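Local coordinates for protein CopN (Chlamydia pneumoniae, PDB 4NRH) that probably acts as a gatekeeper of type III secretion, joining the chaperone Scc3 in a complex that directs secretion of the translocators, at residues 107-118 against 154-165; 229-237 against 269-280. All blocks are in the same frame, centred on the assembly; numbering follows the deposited sequence.

Contact 1: 107-118 against 154-165; sequences ILFASQEYADQL and DMAIVSSFLMKG
Y114 and F161 lock two nearly antiparallel helices of this all-helical gatekeeper together, 108-115 against 154-165, with axes 10.3 Å apart at 165°. Y114 acts as a knob in a hole made by I157, S160, F161 and K164. F161 CA lies over one face of the Y114 ring as a CH-pi contact, 3.9 Å from its centroid, while F161 CB sits 3.6 Å from Y114 CD2. The two rings are oblique, planes at 56°. A chi1 of 164° swings the F161 ring away from its own backbone N and back to the other helix, its CE1 3.5 Å from S111 CA and its rim beside A110. The I107 side chain crosses F161 at about a right angle, CD1 against CZ, and L125 of helix 122-133 packs on F161 as well, so this side is tight and buried. The solvent side is looser: Q117 CB touches I157 CD1 lightly, and the K164 chain, bent at chi2, passes the Y114 hydroxyl with its aliphatic part and carries its amine away from helix 108-115. In the turn 115-118, L118 slides past I157 in the opposite direction and splits its methyls, CD1 3.7 Å from V158 CG2 and CD2 3.6 Å from D154 OD1.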
loop_
_atom_site.group_PDB
_atom_site.type_symbol
_atom_site.label_atom_id
_atom_site.label_comp_id
_atom_site.label_asym_id
_atom_site.label_seq_id
_atom_site.Cartn_x
_atom_site.Cartn_y
_atom_site.Cartn_z
ATOM N N ILE A 107 -18.060 3.991 -14.373
ATOM C CA ILE A 107 -16.930 4.788 -13.903
ATOM C C ILE A 107 -16.843 6.093 -14.684
ATOM O O ILE A 107 -15.802 6.752 -14.707
ATOM C CB ILE A 107 -15.596 4.028 -14.030
ATOM C CG1 ILE A 107 -15.317 3.671 -15.491
ATOM C CG2 ILE A 107 -15.611 2.778 -13.161
ATOM C CD1 ILE A 107 -13.893 3.236 -15.751
ATOM N N LEU A 108 -17.953 6.452 -15.322
ATOM C CA LEU A 108 -18.039 7.639 -16.168
ATOM C C LEU A 108 -17.643 8.921 -15.438
ATOM O O LEU A 108 -16.747 9.643 -15.877
ATOM C CB LEU A 108 -19.460 7.775 -16.721
ATOM C CG LEU A 108 -19.686 8.689 -17.925
ATOM C CD1 LEU A 108 -18.835 8.250 -19.100
ATOM C CD2 LEU A 108 -21.156 8.683 -18.304
ATOM N N PHE A 109 -18.315 9.198 -14.325
ATOM C CA PHE A 109 -18.109 10.444 -13.592
ATOM C C PHE A 109 -16.753 10.480 -12.894
ATOM O O PHE A 109 -16.136 11.540 -12.777
ATOM C CB PHE A 109 -19.231 10.649 -12.574
ATOM C CG PHE A 109 -20.595 10.743 -13.195
ATOM C CD1 PHE A 109 -20.886 11.743 -14.110
ATOM C CD2 PHE A 109 -21.582 9.826 -12.877
ATOM C CE1 PHE A 109 -22.139 11.831 -14.688
ATOM C CE2 PHE A 109 -22.836 9.907 -13.452
ATOM C CZ PHE A 109 -23.115 10.911 -14.359
ATOM N N ALA A 110 -16.296 9.322 -12.429
ATOM C CA ALA A 110 -14.973 9.213 -11.827
ATOM C C ALA A 110 -13.899 9.542 -12.856
ATOM O O ALA A 110 -12.955 10.278 -12.574
ATOM C CB ALA A 110 -14.758 7.821 -11.256
ATOM N N SER A 111 -14.056 8.988 -14.054
ATOM C CA SER A 111 -13.096 9.195 -15.131
ATOM C C SER A 111 -13.013 10.659 -15.540
ATOM O O SER A 111 -11.942 11.152 -15.882
ATOM C CB SER A 111 -13.462 8.342 -16.343
ATOM O OG SER A 111 -14.666 8.792 -16.942
ATOM N N GLN A 112 -14.147 11.350 -15.494
ATOM C CA GLN A 112 -14.196 12.760 -15.866
ATOM C C GLN A 112 -13.532 13.650 -14.822
ATOM O O GLN A 112 -12.841 14.609 -15.165
ATOM C CB GLN A 112 -15.644 13.200 -16.089
ATOM C CG GLN A 112 -16.274 12.614 -17.341
ATOM C CD GLN A 112 -17.767 12.860 -17.416
ATOM O OE1 GLN A 112 -18.316 13.654 -16.653
ATOM N NE2 GLN A 112 -18.432 12.179 -18.341
ATOM N N GLU A 113 -13.741 13.336 -13.548
ATOM C CA GLU A 113 -13.162 14.127 -12.469
ATOM C C GLU A 113 -11.641 13.994 -12.428
ATOM O O GLU A 113 -10.930 14.973 -12.204
ATOM C CB GLU A 113 -13.762 13.723 -11.120
ATOM C CG GLU A 113 -13.284 14.587 -9.964
ATOM C CD GLU A 113 -13.959 14.248 -8.649
ATOM O OE1 GLU A 113 -14.642 13.205 -8.577
ATOM O OE2 GLU A 113 -13.805 15.028 -7.684
ATOM N N TYR A 114 -11.145 12.780 -12.648
ATOM C CA TYR A 114 -9.705 12.531 -12.638
ATOM C C TYR A 114 -9.020 13.035 -13.906
ATOM O O TYR A 114 -7.890 13.520 -13.851
ATOM C CB TYR A 114 -9.421 11.040 -12.443
ATOM C CG TYR A 114 -9.511 10.590 -11.001
ATOM C CD1 TYR A 114 -10.741 10.348 -10.403
ATOM C CD2 TYR A 114 -8.366 10.419 -10.235
ATOM C CE1 TYR A 114 -10.827 9.941 -9.085
ATOM C CE2 TYR A 114 -8.441 10.013 -8.916
ATOM C CZ TYR A 114 -9.674 9.775 -8.346
ATOM O OH TYR A 114 -9.754 9.372 -7.034
ATOM N N ALA A 115 -9.697 12.918 -15.046
ATOM C CA ALA A 115 -9.147 13.402 -16.313
ATOM C C ALA A 115 -8.987 14.918 -16.304
ATOM O O ALA A 115 -8.141 15.465 -17.011
ATOM C CB ALA A 115 -10.022 12.975 -17.477
ATOM N N ASP A 116 -9.811 15.591 -15.506
ATOM C CA ASP A 116 -9.746 17.043 -15.370
ATOM C C ASP A 116 -8.415 17.495 -14.770
ATOM O O ASP A 116 -8.046 18.665 -14.876
ATOM C CB ASP A 116 -10.906 17.553 -14.513
ATOM C CG ASP A 116 -12.216 17.613 -15.277
ATOM O OD1 ASP A 116 -12.180 17.646 -16.525
ATOM O OD2 ASP A 116 -13.283 17.629 -14.627
ATOM N N GLN A 117 -7.703 16.565 -14.143
ATOM C CA GLN A 117 -6.433 16.873 -13.495
ATOM C C GLN A 117 -5.245 16.439 -14.351
ATOM O O GLN A 117 -4.094 16.703 -14.008
ATOM C CB GLN A 117 -6.357 16.194 -12.126
ATOM C CG GLN A 117 -7.534 16.492 -11.212
ATOM C CD GLN A 117 -7.622 17.957 -10.834
ATOM O OE1 GLN A 117 -6.611 18.597 -10.547
ATOM N NE2 GLN A 117 -8.836 18.495 -10.829
ATOM N N LEU A 118 -5.530 15.775 -15.466
ATOM C CA LEU A 118 -4.479 15.272 -16.344
ATOM C C LEU A 118 -4.611 15.815 -17.763
ATOM O O LEU A 118 -5.592 16.478 -18.098
ATOM C CB LEU A 118 -4.501 13.743 -16.376
ATOM C CG LEU A 118 -4.420 13.015 -15.035
ATOM C CD1 LEU A 118 -4.720 11.536 -15.212
ATOM C CD2 LEU A 118 -3.052 13.216 -14.399
ATOM N N ASP A 154 2.275 11.973 -13.283
ATOM C CA ASP A 154 0.879 11.696 -13.615
ATOM C C ASP A 154 0.436 10.327 -13.114
ATOM O O ASP A 154 -0.749 10.108 -12.868
ATOM C CB ASP A 154 0.653 11.790 -15.127
ATOM C CG ASP A 154 0.536 13.222 -15.612
ATOM O OD1 ASP A 154 0.418 14.129 -14.761
ATOM O OD2 ASP A 154 0.555 13.440 -16.842
ATOM N N MET A 155 1.389 9.411 -12.961
ATOM C CA MET A 155 1.083 8.033 -12.583
ATOM C C MET A 155 0.397 7.931 -11.223
ATOM O O MET A 155 -0.429 7.044 -11.005
ATOM C CB MET A 155 2.357 7.188 -12.572
ATOM C CG MET A 155 2.953 6.935 -13.943
ATOM S SD MET A 155 4.369 5.823 -13.873
ATOM C CE MET A 155 5.122 6.136 -15.467
ATOM N N ALA A 156 0.742 8.838 -10.315
ATOM C CA ALA A 156 0.154 8.846 -8.980
ATOM C C ALA A 156 -1.353 9.085 -9.041
ATOM O O ALA A 156 -2.130 8.359 -8.423
ATOM C CB ALA A 156 0.825 9.897 -8.113
ATOM N N ILE A 157 -1.756 10.106 -9.791
ATOM C CA ILE A 157 -3.169 10.413 -9.978
ATOM C C ILE A 157 -3.877 9.274 -10.711
ATOM O O ILE A 157 -4.987 8.882 -10.346
ATOM C CB ILE A 157 -3.356 11.731 -10.755
ATOM C CG1 ILE A 157 -2.878 12.914 -9.912
ATOM C CG2 ILE A 157 -4.811 11.924 -11.155
ATOM C CD1 ILE A 157 -2.869 14.229 -10.658
ATOM N N VAL A 158 -3.219 8.740 -11.737
ATOM C CA VAL A 158 -3.762 7.626 -12.505
ATOM C C VAL A 158 -3.972 6.395 -11.622
ATOM O O VAL A 158 -4.991 5.712 -11.724
ATOM C CB VAL A 158 -2.841 7.258 -13.687
ATOM C CG1 VAL A 158 -3.333 6.002 -14.381
ATOM C CG2 VAL A 158 -2.747 8.416 -14.673
ATOM N N SER A 159 -3.008 6.129 -10.747
ATOM C CA SER A 159 -3.102 5.006 -9.820
ATOM C C SER A 159 -4.282 5.182 -8.868
ATOM O O SER A 159 -4.964 4.215 -8.525
ATOM C CB SER A 159 -1.805 4.851 -9.025
ATOM O OG SER A 159 -1.631 5.928 -8.121
ATOM N N SER A 160 -4.516 6.420 -8.444
ATOM C CA SER A 160 -5.636 6.730 -7.563
ATOM C C SER A 160 -6.971 6.534 -8.279
ATOM O O SER A 160 -7.943 6.077 -7.678
ATOM C CB SER A 160 -5.527 8.162 -7.035
ATOM O OG SER A 160 -4.382 8.315 -6.215
ATOM N N PHE A 161 -7.015 6.894 -9.558
ATOM C CA PHE A 161 -8.203 6.664 -10.374
ATOM C C PHE A 161 -8.521 5.176 -10.456
ATOM O O PHE A 161 -9.679 4.772 -10.357
ATOM C CB PHE A 161 -8.026 7.234 -11.782
ATOM C CG PHE A 161 -9.033 6.717 -12.769
ATOM C CD1 PHE A 161 -10.363 7.094 -12.678
ATOM C CD2 PHE A 161 -8.655 5.848 -13.778
ATOM C CE1 PHE A 161 -11.296 6.616 -13.579
ATOM C CE2 PHE A 161 -9.584 5.367 -14.683
ATOM C CZ PHE A 161 -10.905 5.754 -14.583
ATOM N N LEU A 162 -7.480 4.369 -10.643
ATOM C CA LEU A 162 -7.626 2.922 -10.735
ATOM C C LEU A 162 -8.186 2.350 -9.437
ATOM O O LEU A 162 -9.067 1.490 -9.458
ATOM C CB LEU A 162 -6.282 2.270 -11.063
ATOM C CG LEU A 162 -5.718 2.538 -12.459
ATOM C CD1 LEU A 162 -4.395 1.809 -12.655
ATOM C CD2 LEU A 162 -6.718 2.142 -13.537
ATOM N N MET A 163 -7.670 2.835 -8.311
ATOM C CA MET A 163 -8.130 2.402 -6.996
ATOM C C MET A 163 -9.583 2.800 -6.762
ATOM O O MET A 163 -10.369 2.027 -6.214
ATOM C CB MET A 163 -7.247 2.988 -5.894
ATOM C CG MET A 163 -5.830 2.447 -5.879
ATOM S SD MET A 163 -5.762 0.714 -5.384
ATOM C CE MET A 163 -6.369 0.820 -3.702
ATOM N N LYS A 164 -9.930 4.014 -7.179
ATOM C CA LYS A 164 -11.288 4.524 -7.020
ATOM C C LYS A 164 -12.276 3.693 -7.835
ATOM O O LYS A 164 -13.365 3.362 -7.362
ATOM C CB LYS A 164 -11.358 5.994 -7.435
ATOM C CG LYS A 164 -12.767 6.562 -7.499
ATOM C CD LYS A 164 -13.368 6.707 -6.111
ATOM C CE LYS A 164 -14.756 7.322 -6.172
ATOM N NZ LYS A 164 -15.350 7.481 -4.816
ATOM N N GLY A 165 -11.885 3.361 -9.062
ATOM C CA GLY A 165 -12.698 2.528 -9.928
ATOM C C GLY A 165 -12.907 1.132 -9.374
ATOM O O GLY A 165 -14.016 0.601 -9.420
#

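Contact 2: 229-237 against 269-280; sequences VAESYHKII and FFSALRQTSSRL
Helix 229-237 faces the C-terminal part of helix 259-272 and the chain that follows, the backbones coming nearest at Y233 and F269, with CA atoms 6.8 Å apart, and again at I237 and L280. F269 is the knob here, its ring set among V229, S232, Y233 and I236. V229 CG1 touches F269 CE1 at 3.6 Å, the I236 side chain crosses F269 at about a right angle, its CD1 against CE2, and Y233 CA lies over one face. The Y233 side chain runs the other way past F269, their rings oblique with planes at 38°. Its CG stands anti to the backbone N (chi1 -179°), which carries the hydroxyl across to A272 and T276. This helical packing belongs to the third helical domain of the low-calcium-response E family, where F202 of helix 179-215 also meets the Y233 ring edge-to-face. At the far end, Y233 OH donates to T276 OG1 at 3.0 Å, and T276 OG1 in turn gives a 2.5 Å bond to A272 O. That carbonyl also takes T276 N, the two donors arriving from opposite faces of its plane, so the buried tyrosine hydroxyl is tied to T276 and, through it, to A272. A272 CB packs 3.5 Å from Y233 CZ, and L280 CD1 lies 4.2 Å from Y233 CE2. I237 CG2 rests on the carbonyl oxygen of L280, at 3.7 Å.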
loop_
_atom_site.group_PDB
_atom_site.type_symbol
_atom_site.label_atom_id
_atom_site.label_comp_id
_atom_site.label_asym_id
_atom_site.label_seq_id
_atom_site.Cartn_x
_atom_site.Cartn_y
_atom_site.Cartn_z
ATOM N N VAL A 229 18.543 4.651 -11.403
ATOM C CA VAL A 229 18.809 4.649 -9.969
ATOM C C VAL A 229 17.669 3.983 -9.201
ATOM O O VAL A 229 17.904 3.211 -8.269
ATOM C CB VAL A 229 19.018 6.083 -9.435
ATOM C CG1 VAL A 229 19.249 6.065 -7.934
ATOM C CG2 VAL A 229 20.185 6.751 -10.148
ATOM N N ALA A 230 16.437 4.282 -9.603
ATOM C CA ALA A 230 15.257 3.700 -8.969
ATOM C C ALA A 230 15.204 2.188 -9.152
ATOM O O ALA A 230 14.824 1.458 -8.237
ATOM C CB ALA A 230 13.991 4.341 -9.521
ATOM N N GLU A 231 15.586 1.724 -10.336
ATOM C CA GLU A 231 15.599 0.293 -10.623
ATOM C C GLU A 231 16.676 -0.425 -9.813
ATOM O O GLU A 231 16.487 -1.564 -9.392
ATOM C CB GLU A 231 15.801 0.045 -12.120
ATOM C CG GLU A 231 14.580 0.385 -12.965
ATOM C CD GLU A 231 14.885 0.427 -14.451
ATOM O OE1 GLU A 231 16.078 0.445 -14.817
ATOM O OE2 GLU A 231 13.927 0.444 -15.253
ATOM N N SER A 232 17.804 0.246 -9.601
ATOM C CA SER A 232 18.881 -0.311 -8.786
ATOM C C SER A 232 18.435 -0.407 -7.333
ATOM O O SER A 232 18.688 -1.406 -6.659
ATOM C CB SER A 232 20.148 0.541 -8.899
ATOM O OG SER A 232 20.777 0.362 -10.156
ATOM N N TYR A 233 17.775 0.647 -6.863
ATOM C CA TYR A 233 17.222 0.705 -5.513
ATOM C C TYR A 233 16.281 -0.469 -5.254
ATOM O O TYR A 233 16.357 -1.122 -4.213
ATOM C CB TYR A 233 16.495 2.036 -5.305
ATOM C CG TYR A 233 15.896 2.239 -3.932
ATOM C CD1 TYR A 233 16.693 2.239 -2.794
ATOM C CD2 TYR A 233 14.534 2.463 -3.776
ATOM C CE1 TYR A 233 16.146 2.435 -1.537
ATOM C CE2 TYR A 233 13.978 2.664 -2.528
ATOM C CZ TYR A 233 14.787 2.648 -1.411
ATOM O OH TYR A 233 14.232 2.845 -0.167
ATOM N N HIS A 234 15.396 -0.730 -6.210
ATOM C CA HIS A 234 14.434 -1.820 -6.095
ATOM C C HIS A 234 15.110 -3.181 -6.224
ATOM O O HIS A 234 14.689 -4.152 -5.596
ATOM C CB HIS A 234 13.339 -1.671 -7.149
ATOM C CG HIS A 234 12.454 -0.486 -6.930
ATOM N ND1 HIS A 234 11.909 0.240 -7.967
ATOM C CD2 HIS A 234 12.017 0.100 -5.790
ATOM C CE1 HIS A 234 11.177 1.223 -7.475
ATOM N NE2 HIS A 234 11.225 1.160 -6.157
ATOM N N LYS A 235 16.154 -3.245 -7.044
ATOM C CA LYS A 235 16.944 -4.464 -7.190
ATOM C C LYS A 235 17.607 -4.822 -5.868
ATOM O O LYS A 235 17.658 -5.989 -5.476
ATOM C CB LYS A 235 18.003 -4.293 -8.280
ATOM C CG LYS A 235 18.770 -5.563 -8.613
ATOM C CD LYS A 235 19.650 -5.368 -9.837
ATOM C CE LYS A 235 20.517 -6.590 -10.098
ATOM N NZ LYS A 235 21.422 -6.386 -11.266
ATOM N N ILE A 236 18.113 -3.802 -5.185
ATOM C CA ILE A 236 18.763 -3.978 -3.893
ATOM C C ILE A 236 17.749 -4.335 -2.804
ATOM O O ILE A 236 18.000 -5.213 -1.978
ATOM C CB ILE A 236 19.545 -2.711 -3.497
ATOM C CG1 ILE A 236 20.718 -2.495 -4.454
ATOM C CG2 ILE A 236 20.059 -2.818 -2.083
ATOM C CD1 ILE A 236 21.563 -1.285 -4.123
ATOM N N ILE A 237 16.604 -3.656 -2.811
ATOM C CA ILE A 237 15.538 -3.945 -1.853
ATOM C C ILE A 237 15.009 -5.367 -2.026
ATOM O O ILE A 237 14.753 -6.072 -1.049
ATOM C CB ILE A 237 14.368 -2.946 -1.993
ATOM C CG1 ILE A 237 14.757 -1.584 -1.420
ATOM C CG2 ILE A 237 13.123 -3.458 -1.285
ATOM C CD1 ILE A 237 13.616 -0.592 -1.409
ATOM N N PHE A 269 20.550 6.267 -1.298
ATOM C CA PHE A 269 19.851 5.018 -1.010
ATOM C C PHE A 269 19.452 4.921 0.457
ATOM O O PHE A 269 18.338 4.502 0.778
ATOM C CB PHE A 269 20.716 3.814 -1.394
ATOM C CG PHE A 269 20.712 3.506 -2.866
ATOM C CD1 PHE A 269 19.880 4.195 -3.731
ATOM C CD2 PHE A 269 21.537 2.520 -3.380
ATOM C CE1 PHE A 269 19.874 3.910 -5.084
ATOM C CE2 PHE A 269 21.536 2.230 -4.732
ATOM C CZ PHE A 269 20.703 2.927 -5.585
ATOM N N PHE A 270 20.368 5.300 1.343
ATOM C CA PHE A 270 20.119 5.241 2.779
ATOM C C PHE A 270 19.012 6.210 3.178
ATOM O O PHE A 270 18.142 5.877 3.983
ATOM C CB PHE A 270 21.398 5.547 3.566
ATOM C CG PHE A 270 21.284 5.265 5.038
ATOM C CD1 PHE A 270 20.828 6.238 5.912
ATOM C CD2 PHE A 270 21.622 4.021 5.546
ATOM C CE1 PHE A 270 20.716 5.978 7.264
ATOM C CE2 PHE A 270 21.513 3.755 6.896
ATOM C CZ PHE A 270 21.060 4.736 7.757
ATOM N N SER A 271 19.054 7.410 2.610
ATOM C CA SER A 271 18.030 8.417 2.864
ATOM C C SER A 271 16.668 7.959 2.351
ATOM O O SER A 271 15.632 8.317 2.910
ATOM C CB SER A 271 18.418 9.748 2.218
ATOM O OG SER A 271 19.718 10.147 2.615
ATOM N N ALA A 272 16.678 7.161 1.287
ATOM C CA ALA A 272 15.447 6.663 0.679
ATOM C C ALA A 272 14.686 5.724 1.613
ATOM O O ALA A 272 13.474 5.554 1.480
ATOM C CB ALA A 272 15.756 5.960 -0.635
ATOM N N LEU A 273 15.401 5.114 2.554
ATOM C CA LEU A 273 14.796 4.152 3.470
ATOM C C LEU A 273 13.795 4.803 4.422
ATOM O O LEU A 273 12.917 4.131 4.963
ATOM C CB LEU A 273 15.880 3.435 4.276
ATOM C CG LEU A 273 16.897 2.628 3.468
ATOM C CD1 LEU A 273 18.014 2.128 4.366
ATOM C CD2 LEU A 273 16.221 1.469 2.757
ATOM N N ARG A 274 13.929 6.111 4.622
ATOM C CA ARG A 274 12.992 6.846 5.466
ATOM C C ARG A 274 12.106 7.798 4.668
ATOM O O ARG A 274 11.251 8.475 5.237
ATOM C CB ARG A 274 13.745 7.631 6.541
ATOM C CG ARG A 274 14.512 8.829 6.013
ATOM C CD ARG A 274 14.950 9.744 7.144
ATOM N NE ARG A 274 15.995 10.671 6.725
ATOM C CZ ARG A 274 15.761 11.873 6.208
ATOM N NH1 ARG A 274 14.513 12.293 6.041
ATOM N NH2 ARG A 274 16.772 12.656 5.856
ATOM N N GLN A 275 12.306 7.848 3.354
ATOM C CA GLN A 275 11.563 8.780 2.510
ATOM C C GLN A 275 10.625 8.065 1.543
ATOM O O GLN A 275 9.741 8.684 0.951
ATOM C CB GLN A 275 12.525 9.677 1.728
ATOM C CG GLN A 275 13.399 10.566 2.599
ATOM C CD GLN A 275 12.613 11.673 3.273
ATOM O OE1 GLN A 275 12.130 11.513 4.395
ATOM N NE2 GLN A 275 12.479 12.803 2.590
ATOM N N THR A 276 10.819 6.761 1.387
ATOM C CA THR A 276 9.971 5.974 0.503
ATOM C C THR A 276 8.981 5.139 1.311
ATOM O O THR A 276 9.130 4.983 2.522
ATOM C CB THR A 276 10.801 5.054 -0.411
ATOM O OG1 THR A 276 11.622 4.193 0.386
ATOM C CG2 THR A 276 11.689 5.878 -1.334
ATOM N N SER A 277 7.969 4.616 0.627
ATOM C CA SER A 277 6.866 3.912 1.272
ATOM C C SER A 277 7.311 2.692 2.075
ATOM O O SER A 277 8.167 1.925 1.637
ATOM C CB SER A 277 5.836 3.483 0.228
ATOM O OG SER A 277 4.821 2.685 0.816
ATOM N N SER A 278 6.721 2.531 3.256
ATOM C CA SER A 278 6.999 1.389 4.118
ATOM C C SER A 278 6.554 0.085 3.463
ATOM O O SER A 278 7.073 -0.988 3.772
ATOM C CB SER A 278 6.304 1.559 5.470
ATOM O OG SER A 278 4.900 1.407 5.350
ATOM N N ARG A 279 5.587 0.191 2.558
ATOM C CA ARG A 279 5.037 -0.964 1.856
ATOM C C ARG A 279 6.067 -1.622 0.936
ATOM O O ARG A 279 5.922 -2.784 0.558
ATOM C CB ARG A 279 3.801 -0.545 1.056
ATOM C CG ARG A 279 2.936 -1.697 0.583
ATOM C CD ARG A 279 1.705 -1.185 -0.144
ATOM N NE ARG A 279 0.900 -2.273 -0.689
ATOM C CZ ARG A 279 -0.051 -2.906 -0.011
ATOM N NH1 ARG A 279 -0.316 -2.562 1.242
ATOM N NH2 ARG A 279 -0.737 -3.884 -0.586
ATOM N N LEU A 280 7.106 -0.872 0.581
ATOM C CA LEU A 280 8.193 -1.384 -0.253
ATOM C C LEU A 280 8.918 -2.570 0.378
ATOM O O LEU A 280 9.517 -3.384 -0.323
ATOM C CB LEU A 280 9.206 -0.276 -0.540
ATOM C CG LEU A 280 8.802 0.809 -1.533
ATOM C CD1 LEU A 280 9.949 1.782 -1.705
ATOM C CD2 LEU A 280 8.414 0.190 -2.863
#

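Overall arrangement
Contact 1 closes before contact 2 opens along the chain, and their centres lie 26 Å apart. The nearest atoms are about 8 Å from each other, so the two do not touch. The long helix 179-215 bridges them: Q193 bonds to S159 beside contact 1, while S198 bonds to H234 in contact 2. The chaperone chain reaches both, but unequally. At contact 1 its K22 and D24 merely pack on A156 and M163; at contact 2 its D29 forms a salt bridge with R279, and its E23 a hydrogen bond with S277. The sodium ion lies toward contact 1, about 13 Å from the S111 side chain, and Q112 hydrogen-bonds N26 of its site.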